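Long-range contacts in maleylpyruvate isomerase (Ralstonia sp., PDB 2V6K), which catalyses the glutathione-dependent cis-trans isomerisation of maleylpyruvate to fumarylpyruvate in bacterial naphthalene breakdown, working as a homodimeric zeta-class glutathione transferase: residues Arg16-Leu21 / Pro68-Leu74; Val94-Ala98 / Thr163-Tyr168; Glu29-Val33 / Ala209-Ser213; Ile136-Phe140 / Gln172-Ala176. All coordinates share one frame; numbering follows the deposited sequence.

Interaction 1 (Arg16-Leu21 / Pro68-Leu74); sequences RLRIAL and PAIIEWL. With TGG (gamma-glutamyl-S-(1,2-dicarboxyethyl)cysteinylglycine), chain C.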
loop_
_atom_site.group_PDB
_atom_site.type_symbol
_atom_site.label_atom_id
_atom_site.label_comp_id
_atom_site.label_asym_id
_atom_site.label_seq_id
_atom_site.Cartn_x
_atom_site.Cartn_y
_atom_site.Cartn_z
ATOM N N ARG A 16 -1.041 -13.234 3.924
ATOM C CA ARG A 16 -0.089 -12.747 2.927
ATOM C C ARG A 16 1.358 -13.036 3.338
ATOM O O ARG A 16 2.147 -13.590 2.562
ATOM C CB ARG A 16 -0.328 -11.244 2.749
ATOM C CG ARG A 16 0.504 -10.522 1.698
ATOM C CD ARG A 16 0.438 -9.025 1.937
ATOM N NE ARG A 16 -0.913 -8.513 1.720
ATOM C CZ ARG A 16 -1.297 -7.268 1.986
ATOM N NH1 ARG A 16 -0.444 -6.403 2.527
ATOM N NH2 ARG A 16 -2.542 -6.889 1.722
ATOM N N LEU A 17 1.701 -12.663 4.565
ATOM C CA LEU A 17 3.056 -12.862 5.055
ATOM C C LEU A 17 3.359 -14.341 5.309
ATOM O O LEU A 17 4.475 -14.805 5.033
ATOM C CB LEU A 17 3.308 -12.005 6.298
ATOM C CG LEU A 17 4.683 -12.130 6.961
ATOM C CD1 LEU A 17 5.818 -11.937 5.956
ATOM C CD2 LEU A 17 4.806 -11.123 8.077
ATOM N N ARG A 18 2.378 -15.087 5.809
ATOM C CA ARG A 18 2.582 -16.522 6.016
ATOM C C ARG A 18 2.921 -17.224 4.710
ATOM O O ARG A 18 3.775 -18.109 4.691
ATOM C CB ARG A 18 1.366 -17.186 6.672
ATOM C CG ARG A 18 1.168 -16.809 8.135
ATOM C CD ARG A 18 0.076 -17.641 8.808
ATOM N NE ARG A 18 -1.223 -17.632 8.126
ATOM C CZ ARG A 18 -2.308 -16.978 8.545
ATOM N NH1 ARG A 18 -2.277 -16.218 9.641
ATOM N NH2 ARG A 18 -3.433 -17.076 7.852
ATOM N N ILE A 19 2.265 -16.835 3.615
ATOM C CA ILE A 19 2.571 -17.443 2.317
ATOM C C ILE A 19 4.031 -17.192 1.950
ATOM O O ILE A 19 4.740 -18.117 1.563
ATOM C CB ILE A 19 1.652 -16.939 1.180
ATOM C CG1 ILE A 19 0.186 -17.301 1.447
ATOM C CG2 ILE A 19 2.099 -17.527 -0.158
ATOM C CD1 ILE A 19 -0.813 -16.508 0.591
ATOM N N ALA A 20 4.475 -15.946 2.082
ATOM C CA ALA A 20 5.850 -15.584 1.734
ATOM C C ALA A 20 6.863 -16.342 2.594
ATOM O O ALA A 20 7.842 -16.883 2.072
ATOM C CB ALA A 20 6.054 -14.081 1.857
ATOM N N LEU A 21 6.626 -16.397 3.903
ATOM C CA LEU A 21 7.501 -17.148 4.805
ATOM C C LEU A 21 7.569 -18.616 4.414
ATOM O O LEU A 21 8.655 -19.195 4.382
ATOM C CB LEU A 21 7.042 -17.007 6.261
ATOM C CG LEU A 21 7.289 -15.644 6.911
ATOM C CD1 LEU A 21 6.391 -15.475 8.112
ATOM C CD2 LEU A 21 8.743 -15.500 7.316
ATOM N N PRO A 68 4.113 -5.305 3.437
ATOM C CA PRO A 68 4.825 -5.101 2.168
ATOM C C PRO A 68 6.339 -4.971 2.332
ATOM O O PRO A 68 7.103 -5.511 1.518
ATOM C CB PRO A 68 4.217 -3.798 1.636
ATOM C CG PRO A 68 2.851 -3.786 2.235
ATOM C CD PRO A 68 3.096 -4.253 3.639
ATOM N N ALA A 69 6.758 -4.260 3.377
ATOM C CA ALA A 69 8.174 -4.056 3.676
ATOM C C ALA A 69 8.839 -5.338 4.178
ATOM O O ALA A 69 9.986 -5.643 3.810
ATOM C CB ALA A 69 8.330 -2.943 4.694
ATOM N N ILE A 70 8.132 -6.081 5.025
ATOM C CA ILE A 70 8.645 -7.357 5.516
ATOM C C ILE A 70 8.845 -8.333 4.363
ATOM O O ILE A 70 9.869 -9.017 4.304
ATOM C CB ILE A 70 7.716 -7.980 6.580
ATOM C CG1 ILE A 70 7.602 -7.057 7.793
ATOM C CG2 ILE A 70 8.244 -9.354 6.999
ATOM C CD1 ILE A 70 6.494 -7.438 8.771
ATOM N N ILE A 71 7.881 -8.406 3.452
ATOM C CA ILE A 71 7.997 -9.330 2.324
ATOM C C ILE A 71 9.164 -8.966 1.398
ATOM O O ILE A 71 9.913 -9.856 0.969
ATOM C CB ILE A 71 6.659 -9.479 1.581
ATOM C CG1 ILE A 71 5.647 -10.170 2.504
ATOM C CG2 ILE A 71 6.843 -10.273 0.279
ATOM C CD1 ILE A 71 4.210 -10.143 1.989
ATOM N N GLU A 72 9.353 -7.674 1.121
ATOM C CA GLU A 72 10.526 -7.226 0.356
ATOM C C GLU A 72 11.835 -7.584 1.071
ATOM O O GLU A 72 12.816 -7.979 0.427
ATOM C CB GLU A 72 10.460 -5.721 0.098
ATOM C CG GLU A 72 9.336 -5.280 -0.829
ATOM C CD GLU A 72 9.748 -5.143 -2.287
ATOM O OE1 GLU A 72 10.902 -5.469 -2.649
ATOM O OE2 GLU A 72 8.904 -4.668 -3.075
ATOM N N TRP A 73 11.841 -7.458 2.397
ATOM C CA TRP A 73 12.989 -7.849 3.221
ATOM C C TRP A 73 13.269 -9.353 3.116
ATOM O O TRP A 73 14.420 -9.760 2.932
ATOM C CB TRP A 73 12.758 -7.386 4.664
ATOM C CG TRP A 73 13.799 -7.771 5.677
ATOM C CD1 TRP A 73 14.940 -7.089 5.986
ATOM C CD2 TRP A 73 13.767 -8.913 6.541
ATOM N NE1 TRP A 73 15.629 -7.745 6.981
ATOM C CE2 TRP A 73 14.927 -8.867 7.339
ATOM C CE3 TRP A 73 12.864 -9.974 6.714
ATOM C CZ2 TRP A 73 15.219 -9.847 8.295
ATOM C CZ3 TRP A 73 13.155 -10.949 7.665
ATOM C CH2 TRP A 73 14.320 -10.874 8.440
ATOM N N LEU A 74 12.221 -10.173 3.204
ATOM C CA LEU A 74 12.369 -11.623 3.034
ATOM C C LEU A 74 12.961 -11.979 1.683
ATOM O O LEU A 74 13.813 -12.863 1.595
ATOM C CB LEU A 74 11.025 -12.336 3.179
ATOM C CG LEU A 74 10.423 -12.433 4.574
ATOM C CD1 LEU A 74 9.038 -13.039 4.475
ATOM C CD2 LEU A 74 11.302 -13.294 5.473
HETATM O OC1 TGG C . 0.251 -4.779 5.386
HETATM C CO1 TGG C . 0.380 -4.318 6.538
HETATM O OT1 TGG C . 1.046 -4.873 7.437
HETATM C CA1 TGG C . -0.295 -3.011 6.840
HETATM N NN1 TGG C . -0.246 -2.135 5.675
HETATM C CB1 TGG C . -1.761 -3.228 7.200
HETATM C CG1 TGG C . -1.902 -4.029 8.484
HETATM C CD1 TGG C . -3.306 -4.044 9.073
HETATM O OE1 TGG C . -4.322 -3.551 8.233
HETATM N NN2 TGG C . -3.623 -5.349 9.566
HETATM C CA2 TGG C . -4.966 -5.777 9.847
HETATM C CO2 TGG C . -5.225 -5.228 11.243
HETATM O OC2 TGG C . -4.452 -5.832 12.251
HETATM N NN3 TGG C . -6.604 -5.053 11.584
HETATM C CA3 TGG C . -6.975 -4.757 12.953
HETATM C CO3 TGG C . -7.975 -3.636 12.972
HETATM O OC3 TGG C . -8.341 -3.127 11.895
HETATM O OT3 TGG C . -8.399 -3.281 14.096
HETATM C CB2 TGG C . -4.889 -7.280 9.668
HETATM S SG2 TGG C . -6.274 -8.196 10.221
HETATM C CD2 TGG C . -7.670 -7.878 9.197
HETATM C CE2 TGG C . -7.482 -8.542 7.853
HETATM O OE2 TGG C . -8.153 -9.556 7.551
HETATM O OF2 TGG C . -6.642 -8.061 7.059
HETATM C CF2 TGG C . -8.855 -8.439 9.984
HETATM C CH2 TGG C . -10.203 -8.115 9.389
HETATM O OI2 TGG C . -10.292 -7.219 8.531
HETATM O OJ2 TGG C . -11.187 -8.781 9.786
#
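Leu17 lays its CD1 methyl across three side chains of the 68-74 segment at once: CD1 lies 3.7 Å from Ile70 CG2, and Ile71 CG1 and Leu74 CD1 close round the same methyl. Its CG stands anti to the backbone N (chi1 178°), which swings the branched end across to the other helix, while of the 68-74 segment CD2 meets Ile70. Leu74 answers with CD1, which fills the middle of the contact: besides Leu17 it meets Leu21 CD2 at 3.8 Å, the two leucines crossing at about a right angle. Ala20 is short enough to let Ile71 come in close; its CB sits 4.0 Å from Ile71 CG1, where the CA atoms of the pair are 6.6 Å apart. At the N-terminal end the aliphatic part of Arg16 takes over, with CG 3.7 Å from Ile71 CD1. A bend at chi3 (-66°) then carries the guanidinium toward the glutathione analogue. There Arg16 NH1 stands 3.4 Å from TGG OC1, a carboxylate oxygen that Pro68 CD also approaches, and is hydrogen-bonded to Ser67 OG. Ser67 binds the ligand directly, so Arg16 touches the carboxylate and holds a first-shell residue as well. The two helices run almost parallel, their axes 10.1 Å apart and inclined by 4°. They belong to the thioredoxin-like domain, where Leu17 and Leu21 rest on Leu5 of strand 4-7. On the side of the helical domain Arg16 and Pro68 touch Tyr168 of helix 164-178, while Pro68 packs on Cys103 and Ile70 on Gln92, both of the second subunit.

Interaction 2 (Val94-Ala98 / Thr163-Tyr168); sequences VRALA and TLADCY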
loop_
_atom_site.group_PDB
_atom_site.type_symbol
_atom_site.label_atom_id
_atom_site.label_comp_id
_atom_site.label_asym_id
_atom_site.label_seq_id
_atom_site.Cartn_x
_atom_site.Cartn_y
_atom_site.Cartn_z
ATOM N N VAL A 94 5.103 -6.871 -11.114
ATOM C CA VAL A 94 4.752 -7.677 -9.947
ATOM C C VAL A 94 4.455 -6.774 -8.756
ATOM O O VAL A 94 3.479 -6.991 -8.036
ATOM C CB VAL A 94 5.852 -8.715 -9.612
ATOM C CG1 VAL A 94 5.564 -9.387 -8.279
ATOM C CG2 VAL A 94 5.939 -9.769 -10.709
ATOM N N ARG A 95 5.276 -5.750 -8.545
ATOM C CA ARG A 95 4.992 -4.795 -7.475
ATOM C C ARG A 95 3.682 -4.049 -7.702
ATOM O O ARG A 95 2.986 -3.732 -6.741
ATOM C CB ARG A 95 6.147 -3.808 -7.298
ATOM C CG ARG A 95 7.380 -4.408 -6.653
ATOM C CD ARG A 95 8.398 -3.321 -6.351
ATOM N NE ARG A 95 9.539 -3.825 -5.587
ATOM C CZ ARG A 95 10.806 -3.770 -5.977
ATOM N NH1 ARG A 95 11.139 -3.221 -7.145
ATOM N NH2 ARG A 95 11.748 -4.260 -5.182
ATOM N N ALA A 96 3.344 -3.759 -8.956
ATOM C CA ALA A 96 2.097 -3.052 -9.258
ATOM C C ALA A 96 0.886 -3.924 -8.942
ATOM O O ALA A 96 -0.086 -3.455 -8.337
ATOM C CB ALA A 96 2.068 -2.589 -10.705
ATOM N N LEU A 97 0.943 -5.192 -9.341
ATOM C CA LEU A 97 -0.128 -6.135 -9.026
ATOM C C LEU A 97 -0.324 -6.226 -7.519
ATOM O O LEU A 97 -1.450 -6.142 -7.018
ATOM C CB LEU A 97 0.176 -7.520 -9.610
ATOM C CG LEU A 97 0.033 -7.646 -11.130
ATOM C CD1 LEU A 97 0.622 -8.961 -11.611
ATOM C CD2 LEU A 97 -1.423 -7.520 -11.565
ATOM N N ALA A 98 0.780 -6.375 -6.789
ATOM C CA ALA A 98 0.713 -6.467 -5.335
ATOM C C ALA A 98 0.093 -5.211 -4.748
ATOM O O ALA A 98 -0.742 -5.300 -3.849
ATOM C CB ALA A 98 2.096 -6.710 -4.743
ATOM N N THR A 163 4.996 -15.565 -7.198
ATOM C CA THR A 163 5.713 -14.331 -6.882
ATOM C C THR A 163 5.009 -13.640 -5.727
ATOM O O THR A 163 3.954 -14.099 -5.253
ATOM C CB THR A 163 5.761 -13.351 -8.078
ATOM O OG1 THR A 163 4.427 -12.973 -8.439
ATOM C CG2 THR A 163 6.481 -13.967 -9.279
ATOM N N LEU A 164 5.563 -12.529 -5.258
ATOM C CA LEU A 164 4.881 -11.847 -4.167
ATOM C C LEU A 164 3.482 -11.355 -4.545
ATOM O O LEU A 164 2.634 -11.208 -3.672
ATOM C CB LEU A 164 5.733 -10.771 -3.483
ATOM C CG LEU A 164 6.307 -9.560 -4.201
ATOM C CD1 LEU A 164 5.239 -8.518 -4.497
ATOM C CD2 LEU A 164 7.411 -8.968 -3.327
ATOM N N ALA A 165 3.211 -11.148 -5.835
ATOM C CA ALA A 165 1.850 -10.767 -6.234
ATOM C C ALA A 165 0.837 -11.832 -5.801
ATOM O O ALA A 165 -0.248 -11.507 -5.313
ATOM C CB ALA A 165 1.762 -10.506 -7.733
ATOM N N ASP A 166 1.201 -13.103 -5.939
ATOM C CA ASP A 166 0.312 -14.191 -5.523
ATOM C C ASP A 166 0.114 -14.210 -4.016
ATOM O O ASP A 166 -0.958 -14.591 -3.531
ATOM C CB ASP A 166 0.859 -15.542 -5.985
ATOM C CG ASP A 166 1.079 -15.593 -7.475
ATOM O OD1 ASP A 166 0.130 -15.307 -8.236
ATOM O OD2 ASP A 166 2.210 -15.927 -7.883
ATOM N N CYS A 167 1.145 -13.810 -3.274
ATOM C CA CYS A 167 1.043 -13.707 -1.819
ATOM C C CYS A 167 -0.021 -12.703 -1.412
ATOM O O CYS A 167 -0.686 -12.898 -0.401
ATOM C CB CYS A 167 2.375 -13.311 -1.185
ATOM S SG CYS A 167 3.705 -14.484 -1.432
ATOM N N TYR A 168 -0.178 -11.639 -2.199
ATOM C CA TYR A 168 -1.223 -10.650 -1.944
ATOM C C TYR A 168 -2.577 -11.096 -2.490
ATOM O O TYR A 168 -3.609 -10.872 -1.854
ATOM C CB TYR A 168 -0.872 -9.316 -2.593
ATOM C CG TYR A 168 0.209 -8.483 -1.937
ATOM C CD1 TYR A 168 -0.092 -7.227 -1.403
ATOM C CD2 TYR A 168 1.542 -8.899 -1.920
ATOM C CE1 TYR A 168 0.892 -6.425 -0.847
ATOM C CE2 TYR A 168 2.541 -8.096 -1.364
ATOM C CZ TYR A 168 2.206 -6.857 -0.838
ATOM O OH TYR A 168 3.173 -6.037 -0.319
#
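This is a close helix-helix contact through small residues in the all-helical C-terminal domain, joining helix 88-104 to the first turn of helix 164-178. The axes of the two short segments run within 6° of parallel at 8.3 Å, and the alanines make such closeness possible: the CA atoms of Ala98 and Ala165 are 4.5 Å apart. Ala98 CB lies over the centre of one face of the Tyr168 ring, a CH-pi contact 3.6 Å from the centroid. The same methyl also meets Leu164 CD1, again at 3.6 Å. Leu164 reaches there because its CG lies between the backbone N and the carbonyl carbon (chi1 60°), an uncommon setting in a helix, which folds the side chain back toward helix 88-104. One turn earlier, Val94 CG1 rests over the helix start, against Leu164 CD1, Ala165 CB and Thr163 OG1. That start is a capping box. Thr163 is the N-cap, its OG1 accepting a weak bond from Ala165 N, while Thr163 N donates to Asp166 OD2 at 2.9 Å with an N-H...O angle of 163°. The carboxylate is met on its anti side, and its other oxygen, OD1, is held by Ser157 OG. Leu97 CB completes the contact at Ala165 CB, 3.9 Å away, and Tyr143 of helix 125-149 packs on both residues. Tyr168 also touches Arg16 and Pro68, so its ring stands where the two domains meet.

Interaction 3 (Glu29-Val33 / Ala209-Ser213); sequences EYLAV and AQPDS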
loop_
_atom_site.group_PDB
_atom_site.type_symbol
_atom_site.label_atom_id
_atom_site.label_comp_id
_atom_site.label_asym_id
_atom_site.label_seq_id
_atom_site.Cartn_x
_atom_site.Cartn_y
_atom_site.Cartn_z
ATOM N N GLU A 29 7.959 -19.006 14.935
ATOM C CA GLU A 29 7.000 -19.292 15.991
ATOM C C GLU A 29 5.741 -18.478 15.733
ATOM O O GLU A 29 5.814 -17.274 15.497
ATOM C CB GLU A 29 7.572 -18.944 17.370
ATOM C CG GLU A 29 6.696 -19.433 18.529
ATOM C CD GLU A 29 7.183 -19.003 19.911
ATOM O OE1 GLU A 29 8.225 -18.325 20.020
ATOM O OE2 GLU A 29 6.508 -19.352 20.902
ATOM N N TYR A 30 4.594 -19.147 15.775
ATOM C CA TYR A 30 3.301 -18.504 15.563
ATOM C C TYR A 30 2.797 -17.957 16.890
ATOM O O TYR A 30 2.505 -18.723 17.813
ATOM C CB TYR A 30 2.312 -19.526 15.002
ATOM C CG TYR A 30 0.995 -18.968 14.492
ATOM C CD1 TYR A 30 0.742 -18.900 13.124
ATOM C CD2 TYR A 30 -0.007 -18.543 15.367
ATOM C CE1 TYR A 30 -0.455 -18.411 12.639
ATOM C CE2 TYR A 30 -1.218 -18.040 14.883
ATOM C CZ TYR A 30 -1.432 -17.983 13.513
ATOM O OH TYR A 30 -2.617 -17.505 13.013
ATOM N N LEU A 31 2.701 -16.633 16.982
ATOM C CA LEU A 31 2.184 -15.997 18.181
ATOM C C LEU A 31 0.873 -15.305 17.851
ATOM O O LEU A 31 0.841 -14.260 17.193
ATOM C CB LEU A 31 3.205 -15.027 18.777
ATOM C CG LEU A 31 4.475 -15.664 19.357
ATOM C CD1 LEU A 31 5.403 -14.599 19.887
ATOM C CD2 LEU A 31 4.157 -16.683 20.454
ATOM N N ALA A 32 -0.215 -15.915 18.304
ATOM C CA ALA A 32 -1.551 -15.437 17.995
ATOM C C ALA A 32 -1.851 -14.155 18.744
ATOM O O ALA A 32 -1.616 -14.052 19.952
ATOM C CB ALA A 32 -2.577 -16.496 18.344
ATOM N N VAL A 33 -2.361 -13.180 18.004
ATOM C CA VAL A 33 -2.878 -11.950 18.573
ATOM C C VAL A 33 -4.348 -11.944 18.183
ATOM O O VAL A 33 -4.691 -11.800 17.007
ATOM C CB VAL A 33 -2.137 -10.716 18.009
ATOM C CG1 VAL A 33 -2.724 -9.429 18.585
ATOM C CG2 VAL A 33 -0.644 -10.803 18.324
ATOM N N ALA A 209 -5.829 -23.478 8.455
ATOM C CA ALA A 209 -4.718 -24.349 8.847
ATOM C C ALA A 209 -3.931 -23.838 10.059
ATOM O O ALA A 209 -2.981 -24.488 10.506
ATOM C CB ALA A 209 -3.781 -24.575 7.663
ATOM N N GLN A 210 -4.329 -22.686 10.594
ATOM C CA GLN A 210 -3.571 -22.042 11.666
ATOM C C GLN A 210 -3.945 -22.538 13.059
ATOM O O GLN A 210 -5.079 -22.976 13.278
ATOM C CB GLN A 210 -3.715 -20.523 11.580
ATOM C CG GLN A 210 -3.296 -19.954 10.222
ATOM C CD GLN A 210 -1.990 -20.544 9.718
ATOM O OE1 GLN A 210 -0.976 -20.515 10.414
ATOM N NE2 GLN A 210 -2.013 -21.094 8.506
ATOM N N PRO A 211 -2.987 -22.477 14.009
ATOM C CA PRO A 211 -3.211 -22.962 15.380
ATOM C C PRO A 211 -4.396 -22.306 16.093
ATOM O O PRO A 211 -5.051 -22.951 16.912
ATOM C CB PRO A 211 -1.909 -22.598 16.104
ATOM C CG PRO A 211 -0.895 -22.442 15.042
ATOM C CD PRO A 211 -1.614 -21.970 13.822
ATOM N N ASP A 212 -4.666 -21.042 15.781
ATOM C CA ASP A 212 -5.733 -20.291 16.448
ATOM C C ASP A 212 -7.063 -20.309 15.693
ATOM O O ASP A 212 -8.009 -19.600 16.069
ATOM C CB ASP A 212 -5.284 -18.854 16.749
ATOM C CG ASP A 212 -4.924 -18.070 15.499
ATOM O OD1 ASP A 212 -4.404 -18.672 14.533
ATOM O OD2 ASP A 212 -5.153 -16.844 15.497
ATOM N N SER A 213 -7.146 -21.130 14.647
ATOM C CA SER A 213 -8.373 -21.239 13.857
ATOM C C SER A 213 -9.493 -21.926 14.628
ATOM O O SER A 213 -9.243 -22.631 15.614
ATOM C CB SER A 213 -8.115 -21.964 12.533
ATOM O OG SER A 213 -7.689 -23.295 12.744
#
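An edge strand of the thioredoxin-like sheet, 29-32, is met here by a type I beta turn, Gln210 to Ser213, close to the C-terminus. Tyr30 carries the contact. With CG anti to the backbone N (chi1 -169°), its ring extends from the strand over the turn, and Pro211 CD sits above the ring centre, 3.8 Å from the centroid and 4° off the normal, a CH-pi contact. The hydroxyl ends at the carboxylate of Asp212: OH donates a short but weak hydrogen bond, 2.6 Å to OD1, with the ring and carboxylate planes 60° apart. Gln210 OE1 comes obliquely to CE1 at 3.1 Å, while its NE2 is tied to the carbonyls of Arg204 and Ala206. Ala32 CB leans on Asp212, 3.9 Å from both CB and OD2. Within the turn, Gln210 O accepts from Ser213 N and also from Ser213 OG, the latter at 2.7 Å in the carbonyl plane. Asp212 OD2 takes the backbone N of Trp9, so one carboxylate joins the C-terminal tail to two places in the N-terminal domain; these bonds, with the Arg18 guanidinium close to Tyr30 OH, would probably favour the ionised form of Asp212.

Interaction 4 (Ile136-Phe140 / Gln172-Ala176); sequences ISAGF and QVESA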
loop_
_atom_site.group_PDB
_atom_site.type_symbol
_atom_site.label_atom_id
_atom_site.label_comp_id
_atom_site.label_asym_id
_atom_site.label_seq_id
_atom_site.Cartn_x
_atom_site.Cartn_y
_atom_site.Cartn_z
ATOM N N ILE A 136 -13.348 -4.472 -3.737
ATOM C CA ILE A 136 -12.802 -5.713 -4.279
ATOM C C ILE A 136 -13.068 -5.802 -5.780
ATOM O O ILE A 136 -12.158 -6.105 -6.553
ATOM C CB ILE A 136 -13.354 -6.946 -3.542
ATOM C CG1 ILE A 136 -12.786 -6.985 -2.124
ATOM C CG2 ILE A 136 -12.997 -8.228 -4.295
ATOM C CD1 ILE A 136 -13.516 -7.919 -1.179
ATOM N N SER A 137 -14.294 -5.515 -6.210
ATOM C CA SER A 137 -14.613 -5.597 -7.630
ATOM C C SER A 137 -13.815 -4.599 -8.460
ATOM O O SER A 137 -13.344 -4.931 -9.540
ATOM C CB SER A 137 -16.108 -5.418 -7.862
ATOM O OG SER A 137 -16.820 -6.474 -7.249
ATOM N N ALA A 138 -13.647 -3.379 -7.955
ATOM C CA ALA A 138 -12.885 -2.375 -8.687
ATOM C C ALA A 138 -11.431 -2.822 -8.841
ATOM O O ALA A 138 -10.858 -2.740 -9.934
ATOM C CB ALA A 138 -12.961 -1.019 -7.990
ATOM N N GLY A 139 -10.841 -3.305 -7.752
ATOM C CA GLY A 139 -9.451 -3.751 -7.780
ATOM C C GLY A 139 -9.252 -4.989 -8.630
ATOM O O GLY A 139 -8.287 -5.070 -9.388
ATOM N N PHE A 140 -10.164 -5.950 -8.502
ATOM C CA PHE A 140 -10.107 -7.166 -9.311
ATOM C C PHE A 140 -10.366 -6.888 -10.795
ATOM O O PHE A 140 -9.784 -7.551 -11.645
ATOM C CB PHE A 140 -11.071 -8.225 -8.775
ATOM C CG PHE A 140 -10.548 -9.006 -7.588
ATOM C CD1 PHE A 140 -9.359 -8.658 -6.936
ATOM C CD2 PHE A 140 -11.270 -10.091 -7.113
ATOM C CE1 PHE A 140 -8.901 -9.397 -5.844
ATOM C CE2 PHE A 140 -10.820 -10.842 -6.027
ATOM C CZ PHE A 140 -9.639 -10.490 -5.387
ATOM N N GLN A 172 -6.642 -11.997 -0.656
ATOM C CA GLN A 172 -7.685 -11.082 -1.106
ATOM C C GLN A 172 -8.882 -11.828 -1.702
ATOM O O GLN A 172 -10.035 -11.402 -1.530
ATOM C CB GLN A 172 -7.123 -10.056 -2.089
ATOM C CG GLN A 172 -8.087 -8.915 -2.375
ATOM C CD GLN A 172 -8.469 -8.167 -1.119
ATOM O OE1 GLN A 172 -7.665 -7.420 -0.560
ATOM N NE2 GLN A 172 -9.710 -8.367 -0.663
ATOM N N VAL A 173 -8.618 -12.940 -2.390
ATOM C CA VAL A 173 -9.692 -13.770 -2.926
ATOM C C VAL A 173 -10.465 -14.413 -1.769
ATOM O O VAL A 173 -11.689 -14.512 -1.818
ATOM C CB VAL A 173 -9.154 -14.836 -3.900
ATOM C CG1 VAL A 173 -10.279 -15.738 -4.376
ATOM C CG2 VAL A 173 -8.492 -14.173 -5.091
ATOM N N GLU A 174 -9.751 -14.824 -0.724
ATOM C CA GLU A 174 -10.393 -15.391 0.451
ATOM C C GLU A 174 -11.338 -14.369 1.100
ATOM O O GLU A 174 -12.465 -14.712 1.482
ATOM C CB GLU A 174 -9.339 -15.923 1.434
ATOM C CG GLU A 174 -9.869 -16.345 2.805
ATOM C CD GLU A 174 -10.798 -17.545 2.764
ATOM O OE1 GLU A 174 -10.736 -18.340 1.801
ATOM O OE2 GLU A 174 -11.590 -17.698 3.718
ATOM N N SER A 175 -10.894 -13.116 1.201
ATOM C CA SER A 175 -11.739 -12.050 1.736
ATOM C C SER A 175 -12.962 -11.819 0.847
ATOM O O SER A 175 -14.080 -11.646 1.346
ATOM C CB SER A 175 -10.938 -10.753 1.900
ATOM O OG SER A 175 -11.759 -9.718 2.430
ATOM N N ALA A 176 -12.754 -11.831 -0.468
ATOM C CA ALA A 176 -13.866 -11.714 -1.418
ATOM C C ALA A 176 -14.934 -12.773 -1.159
ATOM O O ALA A 176 -16.132 -12.478 -1.170
ATOM C CB ALA A 176 -13.355 -11.812 -2.851
#
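Helices 125-149 and 164-178 run roughly antiparallel here, the axes of the two short segments crossing at -142° with a closest approach of 11.4 Å, and the space between them is bridged by large side chains from the first helix. Ile136 and Phe140, one turn apart, both reach across. They also pack on each other, Ile136 CG2 lying 3.7 Å above one face of the Phe140 ring, offset toward its rim. Ile136 sends CD1 to Ala176 CA, at 3.8 Å, while CG2 touches Ala176 CB; this is where the backbones come nearest, the CA atoms 6.7 Å apart. The far end of the Phe140 ring is the part that touches: CE1 meets Gln172 CG at 3.6 Å, CZ lies 3.9 Å from Val173 CG2, and CE2 approaches Ala176 CB. Gln172 CG stands anti to the backbone N (chi1 -168°), which brings it to the CE1-CZ end of the ring, and a bend at chi2 turns the amide back so that NE2 comes alongside Ile136 CG1 at 3.7 Å. The amide plane is turned 74° from the ring. Around the pair, Ile105, a glutathione-site residue, touches Ile136 and Gln172, and Ile189 of helix 187-196 touches Phe140 and Val173. Between these segments the contact is therefore one of van der Waals packing, in which even the glutamine contributes its methylene and the flank of its amide, so at this point the two helices meet largely by apolar and methylene surfaces.

Overall arrangement
Interaction 1 lies in the thioredoxin-like domain, interactions 2 and 4 in the helical domain, and interaction 3 ties the C-terminal tail back to the N-terminal sheet. Interactions 1 and 2, centres 11 Å apart, meet at the domain interface, where Glu72 OE2 and Arg95 NE form a 2.7 Å salt bridge; both also touch the second subunit. Interactions 2 and 4, centres 14 Å apart, use successive parts of helix 164-178. Arg18 connects interaction 1 to interaction 3, its NE 3.4 Å from Gln210 CD. The glutathione analogue touches Arg16 and Pro68 directly, while the side chains of Tyr168 and Ser175 come within about 6 Å of bound ligand.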